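Local structure of galactan 1,3-beta-galactosidase (Phanerochaete chrysosporium, 7BYS) at residues Y154-D157 with F162-S165; I201-H204 with P210-N213. The protein probably removes galactose units from beta-1,3-galactan chains, as a family 43 glycoside hydrolase that also carries a calcium-containing carbohydrate-binding module. All coordinates share one frame; numbering follows the deposited sequence.

Contact 1 of 2, residues Y154-D157 with F162-S165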
ATOM      1  N   TYR A 154      10.422  -9.662  11.775  1.00  7.79           N
ATOM      2  CA  TYR A 154      10.029 -10.825  10.983  1.00  7.31           C
ATOM      3  C   TYR A 154       8.972 -11.697  11.642  1.00  9.28           C
ATOM      4  O   TYR A 154       9.002 -11.927  12.852  1.00  8.95           O
ATOM      5  CB  TYR A 154      11.228 -11.688  10.568  1.00  8.52           C
ATOM      6  CG  TYR A 154      12.160 -12.189  11.659  1.00  8.57           C
ATOM      7  CD1 TYR A 154      12.901 -11.313  12.448  1.00  8.97           C
ATOM      8  CD2 TYR A 154      12.366 -13.554  11.835  1.00  8.33           C
ATOM      9  CE1 TYR A 154      13.794 -11.785  13.398  1.00  8.35           C
ATOM     10  CE2 TYR A 154      13.261 -14.032  12.789  1.00 10.04           C
ATOM     11  CZ  TYR A 154      13.968 -13.137  13.565  1.00 10.15           C
ATOM     12  OH  TYR A 154      14.871 -13.572  14.514  1.00 13.12           O
ATOM     13  N   ALA A 155       8.086 -12.233  10.803  1.00  9.05           N
ATOM     14  CA  ALA A 155       7.142 -13.269  11.200  1.00  7.79           C
ATOM     15  C   ALA A 155       7.875 -14.603  11.221  1.00  9.20           C
ATOM     16  O   ALA A 155       8.437 -15.036  10.206  1.00 10.00           O
ATOM     17  CB  ALA A 155       5.987 -13.308  10.201  1.00 10.44           C
ATOM     18  N   SER A 156       7.883 -15.252  12.375  1.00 11.06           N
ATOM     19  CA  SER A 156       8.678 -16.449  12.582  1.00 10.34           C
ATOM     20  C   SER A 156       7.774 -17.568  13.091  1.00 12.84           C
ATOM     21  O   SER A 156       6.574 -17.374  13.320  1.00 12.02           O
ATOM     22  CB  SER A 156       9.834 -16.145  13.548  1.00 10.70           C
ATOM     23  OG  SER A 156      10.758 -17.225  13.607  1.00 12.94           O
ATOM     24  N   ASP A 157       8.360 -18.762  13.232  1.00 14.53           N
ATOM     25  CA  ASP A 157       7.688 -19.935  13.799  1.00 16.19           C
ATOM     26  C   ASP A 157       6.311 -20.164  13.167  1.00 14.76           C
ATOM     27  O   ASP A 157       5.268 -20.089  13.820  1.00 14.63           O
ATOM     28  CB  ASP A 157       7.641 -19.865  15.331  1.00 15.19           C
ATOM     29  CG  ASP A 157       9.025 -19.657  15.952  1.00 16.93           C
ATOM     30  OD1 ASP A 157       9.999 -20.248  15.450  1.00 24.51           O
ATOM     31  OD2 ASP A 157       9.146 -18.882  16.920  1.00 21.37           O
ATOM     32  N   PHE A 162       6.193 -13.173  16.409  1.00  9.40           N
ATOM     33  CA  PHE A 162       6.803 -12.034  15.741  1.00  9.49           C
ATOM     34  C   PHE A 162       8.092 -11.642  16.449  1.00  9.24           C
ATOM     35  O   PHE A 162       8.104 -11.446  17.670  1.00 11.43           O
ATOM     36  CB  PHE A 162       5.859 -10.830  15.727  1.00 11.85           C
ATOM     37  CG  PHE A 162       6.415  -9.686  14.956  1.00  9.08           C
ATOM     38  CD1 PHE A 162       6.405  -9.717  13.570  1.00 11.10           C
ATOM     39  CD2 PHE A 162       7.007  -8.614  15.601  1.00 10.34           C
ATOM     40  CE1 PHE A 162       6.959  -8.671  12.840  1.00 11.03           C
ATOM     41  CE2 PHE A 162       7.570  -7.577  14.882  1.00 11.45           C
ATOM     42  CZ  PHE A 162       7.547  -7.609  13.509  1.00 13.05           C
ATOM     43  N   LYS A 163       9.165 -11.487  15.681  1.00  8.97           N
ATOM     44  CA  LYS A 163      10.489 -11.290  16.240  1.00  9.57           C
ATOM     45  C   LYS A 163      11.140 -10.013  15.726  1.00  8.81           C
ATOM     46  O   LYS A 163      10.955  -9.615  14.566  1.00  9.13           O
ATOM     47  CB  LYS A 163      11.388 -12.475  15.912  1.00  9.90           C
ATOM     48  CG  LYS A 163      10.967 -13.734  16.643  1.00 11.03           C
ATOM     49  CD  LYS A 163      11.775 -14.951  16.234  1.00 12.31           C
ATOM     50  CE  LYS A 163      11.268 -16.183  16.984  1.00 13.01           C
ATOM     51  NZ  LYS A 163      11.784 -17.437  16.358  1.00 16.24           N
ATOM     52  N   ILE A 164      11.937  -9.402  16.595  1.00  8.64           N
ATOM     53  CA  ILE A 164      12.857  -8.337  16.232  1.00  8.33           C
ATOM     54  C   ILE A 164      14.239  -8.791  16.660  1.00 10.24           C
ATOM     55  O   ILE A 164      14.427  -9.194  17.814  1.00 11.29           O
ATOM     56  CB  ILE A 164      12.494  -7.023  16.937  1.00  7.66           C
ATOM     57  CG1 ILE A 164      11.069  -6.609  16.542  1.00  9.39           C
ATOM     58  CG2 ILE A 164      13.507  -5.951  16.581  1.00 10.24           C
ATOM     59  CD1 ILE A 164      10.573  -5.371  17.262  1.00 11.91           C
ATOM     60  N   SER A 165      15.195  -8.762  15.736  1.00  9.48           N
ATOM     61  CA  SER A 165      16.531  -9.242  16.053  1.00 10.01           C
ATOM     62  C   SER A 165      17.562  -8.303  15.459  1.00 10.57           C
ATOM     63  O   SER A 165      17.355  -7.763  14.373  1.00 10.03           O
ATOM     64  CB  SER A 165      16.736 -10.652  15.511  1.00 10.81           C
ATOM     65  OG  SER A 165      15.848 -11.559  16.147  1.00 10.96           O
TER
HETATM   66  O   HOH W   1      12.094 -20.667  16.941  1.00 35.04           O

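Contact 2 of 2, residues I201-H204 with P210-N213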
ATOM      1  N   ILE A 201       4.254  -0.925  12.911  1.00  8.49           N
ATOM      2  CA  ILE A 201       3.007  -1.132  12.184  1.00  7.78           C
ATOM      3  C   ILE A 201       3.058  -2.530  11.597  1.00  8.81           C
ATOM      4  O   ILE A 201       4.092  -2.931  11.055  1.00  7.86           O
ATOM      5  CB  ILE A 201       2.876  -0.112  11.040  1.00  7.98           C
ATOM      6  CG1 ILE A 201       3.165   1.309  11.530  1.00 11.94           C
ATOM      7  CG2 ILE A 201       1.503  -0.234  10.385  1.00 10.01           C
ATOM      8  CD1 ILE A 201       2.210   1.789  12.563  1.00 13.69           C
ATOM      9  N   ALA A 202       1.947  -3.263  11.678  1.00  7.95           N
ATOM     10  CA  ALA A 202       1.936  -4.635  11.183  1.00  7.84           C
ATOM     11  C   ALA A 202       0.505  -5.057  10.888  1.00  8.30           C
ATOM     12  O   ALA A 202      -0.451  -4.497  11.426  1.00  9.95           O
ATOM     13  CB  ALA A 202       2.571  -5.591  12.203  1.00  9.26           C
ATOM     14  N   SER A 203       0.371  -6.053  10.034  1.00  8.74           N
ATOM     15  CA  SER A 203      -0.903  -6.715   9.808  1.00  9.42           C
ATOM     16  C   SER A 203      -0.995  -7.991  10.638  1.00 10.10           C
ATOM     17  O   SER A 203      -0.021  -8.468  11.216  1.00  9.70           O
ATOM     18  CB  SER A 203      -1.091  -7.009   8.319  1.00 11.04           C
ATOM     19  OG  SER A 203      -0.373  -8.167   7.916  1.00 10.21           O
ATOM     20  N   HIS A 204      -2.194  -8.555  10.685  1.00 10.19           N
ATOM     21  CA  HIS A 204      -2.323  -9.936  11.111  1.00 10.54           C
ATOM     22  C   HIS A 204      -2.195 -10.859   9.900  1.00 12.69           C
ATOM     23  O   HIS A 204      -1.907 -10.415   8.779  1.00 11.68           O
ATOM     24  CB  HIS A 204      -3.592 -10.137  11.934  1.00 15.83           C
ATOM     25  CG  HIS A 204      -3.422  -9.744  13.366  1.00 14.01           C
ATOM     26  ND1 HIS A 204      -2.609 -10.442  14.234  1.00 15.79           N
ATOM     27  CD2 HIS A 204      -3.901  -8.688  14.062  1.00 14.95           C
ATOM     28  CE1 HIS A 204      -2.627  -9.853  15.416  1.00 18.02           C
ATOM     29  NE2 HIS A 204      -3.395  -8.781  15.335  1.00 16.61           N
ATOM     30  N   PRO A 210      -7.084  -8.377   2.948  1.00 10.35           N
ATOM     31  CA  PRO A 210      -6.670  -7.326   3.883  1.00  9.78           C
ATOM     32  C   PRO A 210      -7.290  -7.572   5.248  1.00 12.11           C
ATOM     33  O   PRO A 210      -8.320  -8.235   5.379  1.00 10.70           O
ATOM     34  CB  PRO A 210      -7.249  -6.054   3.251  1.00 10.02           C
ATOM     35  CG  PRO A 210      -8.484  -6.553   2.563  1.00 10.85           C
ATOM     36  CD  PRO A 210      -8.092  -7.894   1.987  1.00 10.13           C
ATOM     37  N   ASN A 211      -6.641  -7.030   6.277  1.00  9.20           N
ATOM     38  CA  ASN A 211      -7.186  -7.088   7.628  1.00  9.04           C
ATOM     39  C   ASN A 211      -6.860  -5.778   8.342  1.00  8.59           C
ATOM     40  O   ASN A 211      -6.069  -4.978   7.823  1.00  8.53           O
ATOM     41  CB  ASN A 211      -6.681  -8.320   8.393  1.00 10.40           C
ATOM     42  CG  ASN A 211      -5.171  -8.347   8.539  1.00 11.13           C
ATOM     43  OD1 ASN A 211      -4.592  -7.542   9.268  1.00 11.18           O
ATOM     44  ND2 ASN A 211      -4.526  -9.267   7.833  1.00 10.39           N
ATOM     45  N   PRO A 212      -7.460  -5.499   9.512  1.00  8.58           N
ATOM     46  CA  PRO A 212      -7.143  -4.250  10.220  1.00 10.80           C
ATOM     47  C   PRO A 212      -5.705  -4.247  10.718  1.00  9.65           C
ATOM     48  O   PRO A 212      -5.342  -5.029  11.604  1.00 10.28           O
ATOM     49  CB  PRO A 212      -8.142  -4.248  11.389  1.00 10.78           C
ATOM     50  CG  PRO A 212      -9.261  -5.129  10.925  1.00 10.85           C
ATOM     51  CD  PRO A 212      -8.593  -6.210  10.136  1.00  8.93           C
ATOM     52  N   ASN A 213      -4.882  -3.366  10.153  1.00  7.80           N
ATOM     53  CA  ASN A 213      -3.489  -3.267  10.561  1.00  7.32           C
ATOM     54  C   ASN A 213      -3.383  -2.505  11.883  1.00  7.61           C
ATOM     55  O   ASN A 213      -4.252  -1.701  12.240  1.00 10.09           O
ATOM     56  CB  ASN A 213      -2.655  -2.585   9.470  1.00  8.39           C
ATOM     57  CG  ASN A 213      -2.304  -3.512   8.302  1.00  8.40           C
ATOM     58  OD1 ASN A 213      -1.306  -3.289   7.616  1.00  9.64           O
ATOM     59  ND2 ASN A 213      -3.127  -4.521   8.046  1.00  8.45           N
TER

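Contact 1 of 2, residues Y154-D157 with F162-S165
Tyr154 and Lys163 form an antiparallel hydrogen-bonded pair in the beta hairpin of strands 150-156 and 161-167. These are the two inner strands of a four-stranded sheet, one blade of the five-bladed beta-propeller of family 43. The Tyr154 N to Lys163 O bond is 2.8 Å and the return bond from Lys163 N to Tyr154 O is 2.9 Å. The Tyr154 ring lies on the same face of the sheet as the lysine side chain. Its CG stands between the backbone N and the carbonyl carbon (chi1 55°), which turns the ring back over the neighbouring strand. Lys163 CB then sits over one ring face in a CH-pi contact, 3.7 Å from the ring centroid. At the ring edge, Tyr154 OH and Ser165 OG are hydrogen-bonded at 2.8 Å. Ala155 pairs with Phe162 on the opposite face, in a non-hydrogen-bonded pair. There the Phe162 ring reaches back to the Tyr154 backbone. Next along the strand, Ser156 OG accepts a bond from Lys163 NZ and is also bonded to Asp134 O. The lysine chain is extended beyond CG, which carries NZ on to the turn. Asp157 OD2 makes a salt bridge with Lys163 NZ and is also bonded to Asn161 ND2. Lys163 NZ meets Asp157 OD2 at 3.1 Å, from 37° above the carboxylate plane.

Contact 2 of 2, residues I201-H204 with P210-N213
Asn211 reaches across to the backbone of His204 with both ends of its side-chain amide. This joins strand 197-204 to the loop that leads into strand 214-218, within the family 43 catalytic domain. His204 N donates to Asn211 OD1 at 3.0 Å, with an N-H...O angle of 155°, from 31° out of the amide carbonyl plane. Asn211 ND2 returns a weak bond to His204 O at 3.0 Å and is also bonded to Ser206 OG. The first torsion of Asn211 (chi1 60°) sets CG between its own backbone N and carbonyl carbon, which points OD1 and ND2 at the His204 backbone. His204 O also accepts from Ser203 OG, at 2.9 Å. The close packing is at Ser203 and Asn213. Asn213 ND2 lies 3.2 Å from Ser203 CB, and Ala202 O is 3.4 Å from Asn213 CA. Ser203 and Asn213 are both buried. His204 and Asn211 are bonded but partly exposed; the loose part is Pro212, also partly exposed, which makes no contact with residues 201-204. Ser203 OG bonds to Gln242 NE2, a galactose-binding residue, so the buried end adjoins the sugar site. Asn213 OD1 accepts from Asn243 N in strand 242-249. His204 also touches strand 186-187, while Pro210 packs on helix 237-240.

In the fold
Both contacts are largely buried and lie in the catalytic domain, but they hold different elements. Contact 1 pairs neighbouring strands inside one sheet. Contact 2 ties a strand to a loop in the next sheet along the chain. Their centres are 15 Å apart, and their nearest atoms, about 5 Å apart, do not touch. The chemistry differs accordingly. Contact 1 combines regular strand pairing with an aromatic-aliphatic overlap and a salt bridge near the turn. Contact 2 has no charged pair and relies on the Asn211 amide bonding to backbone and on Asn213 packing against Ser203. Both approach the galactose site: the side chains of Ala155 and Ser203 are each about 5 Å from that of Asp137.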